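Local coordinates for neutral ceramidase (Pseudomonas aeruginosa, PDB 2ZXC), which hydrolyses the N-acyl linkage of ceramides to sphingosine and free fatty acid, and also runs the reverse synthesis, with one zinc ion per subunit, at residues L141-L146 and V188-E193. Sequence-based numbering, arbitrary orientation.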
# COMPACT_ATOMS: atom_id res chain seq x y z
N LEU A 141 14.07 6.97 18.61
CA LEU A 141 14.57 5.73 19.17
C LEU A 141 14.55 5.81 20.69
O LEU A 141 15.08 6.75 21.29
CB LEU A 141 16.00 5.46 18.68
CG LEU A 141 16.08 4.77 17.32
CD1 LEU A 141 17.51 4.79 16.79
CD2 LEU A 141 15.57 3.33 17.45
N GLN A 142 13.93 4.81 21.31
CA GLN A 142 13.82 4.76 22.76
C GLN A 142 13.94 3.31 23.23
O GLN A 142 13.60 2.38 22.49
CB GLN A 142 12.46 5.33 23.19
CG GLN A 142 11.29 4.41 22.86
CD GLN A 142 9.94 4.99 23.22
OE1 GLN A 142 9.20 5.45 22.35
NE2 GLN A 142 9.61 4.97 24.50
N PRO A 143 14.43 3.09 24.46
CA PRO A 143 14.55 1.72 24.95
C PRO A 143 13.18 1.09 25.14
O PRO A 143 12.19 1.80 25.36
CB PRO A 143 15.31 1.88 26.27
CG PRO A 143 14.90 3.25 26.72
CD PRO A 143 14.96 4.05 25.44
N GLY A 144 13.10 -0.23 25.05
CA GLY A 144 11.82 -0.88 25.22
C GLY A 144 11.88 -2.37 25.00
O GLY A 144 12.95 -2.94 24.81
N ARG A 145 10.71 -2.99 25.01
CA ARG A 145 10.59 -4.43 24.81
C ARG A 145 9.66 -4.72 23.64
O ARG A 145 8.70 -3.98 23.40
CB ARG A 145 10.02 -5.10 26.07
CG ARG A 145 10.78 -4.76 27.36
CD ARG A 145 10.00 -5.20 28.59
NE ARG A 145 10.25 -6.58 28.97
CZ ARG A 145 9.56 -7.24 29.90
NH1 ARG A 145 9.87 -8.50 30.19
NH2 ARG A 145 8.56 -6.65 30.53
N LEU A 146 9.96 -5.79 22.92
CA LEU A 146 9.15 -6.21 21.78
C LEU A 146 8.39 -7.48 22.15
O LEU A 146 8.96 -8.42 22.69
CB LEU A 146 10.04 -6.48 20.56
CG LEU A 146 10.25 -5.31 19.58
CD1 LEU A 146 10.64 -4.04 20.33
CD2 LEU A 146 11.32 -5.71 18.59
N VAL A 188 6.70 -1.85 23.30
CA VAL A 188 6.37 -1.33 24.63
C VAL A 188 7.55 -0.52 25.16
O VAL A 188 8.68 -1.01 25.20
CB VAL A 188 6.06 -2.48 25.60
CG1 VAL A 188 5.41 -1.95 26.87
CG2 VAL A 188 5.16 -3.50 24.93
N ASP A 189 7.29 0.72 25.57
CA ASP A 189 8.35 1.59 26.08
C ASP A 189 8.83 1.19 27.47
O ASP A 189 8.32 0.24 28.06
CB ASP A 189 7.91 3.06 26.07
CG ASP A 189 6.72 3.34 26.97
OD1 ASP A 189 6.60 2.69 28.04
OD2 ASP A 189 5.90 4.22 26.62
N ALA A 190 9.80 1.94 27.99
CA ALA A 190 10.39 1.66 29.30
C ALA A 190 9.41 1.73 30.45
O ALA A 190 9.71 1.25 31.55
CB ALA A 190 11.55 2.61 29.55
N ASN A 191 8.25 2.32 30.22
CA ASN A 191 7.22 2.41 31.25
C ASN A 191 6.15 1.34 31.08
O ASN A 191 5.11 1.39 31.73
CB ASN A 191 6.57 3.80 31.23
CG ASN A 191 7.52 4.90 31.67
OD1 ASN A 191 8.23 4.77 32.66
ND2 ASN A 191 7.52 6.01 30.93
N GLY A 192 6.41 0.37 30.20
CA GLY A 192 5.45 -0.70 29.98
C GLY A 192 4.17 -0.24 29.29
O GLY A 192 3.11 -0.85 29.45
N GLU A 193 4.28 0.82 28.51
CA GLU A 193 3.12 1.37 27.81
C GLU A 193 3.25 1.05 26.33
O GLU A 193 4.35 1.08 25.78
CB GLU A 193 3.08 2.87 28.06
CG GLU A 193 1.79 3.57 27.70
CD GLU A 193 1.75 4.98 28.28
OE1 GLU A 193 1.00 5.83 27.76
OE2 GLU A 193 2.48 5.23 29.27
O HOH W 1 11.03 4.00 26.28
O HOH W 2 7.25 6.21 24.87
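Arg145 and Val188 form a hydrogen-bonded antiparallel pair where strand 142-152 lies beside the beta-hairpin of strands 181-189 and 194-200 in the large mixed sheet. Arg145 N donates to Val188 O at 2.8 Å. Val188 N donates back to Arg145 O at 2.9 Å. Beyond this pair the hairpin closes through a type I turn, Asp189 to Gly192, with a G1 bulge at Gly192. Direct strand pairing then gives way to side chains and water.

The Gln142 amide end lies beside Asp189 CB, closer than normal packing allows, so its exact placement is doubtful. From CB the Asp189 side chain turns away from strand 142-152. CG sits between the backbone N and the carbonyl carbon (chi1 62°), which turns the carboxylate back over its own turn. There OD1 accepts from Asn191 N, making an Asx turn, and from Glu193 N. The two donors come from opposite faces of the carboxylate plane, so OD1 ties the turn together from both sides. OD2 forms a salt bridge with Lys234 and takes a hydrogen bond from a water that also accepts from Gln142 NE2.

The Gln142 chain is extended beyond CG, and this carries its amide across to Asp189; amide and carboxylate planes are 25° apart. A second water approaches NE2 at an unusually short, doubtful distance. It accepts from Ala190 N at 2.9 Å and donates to Pro143 O.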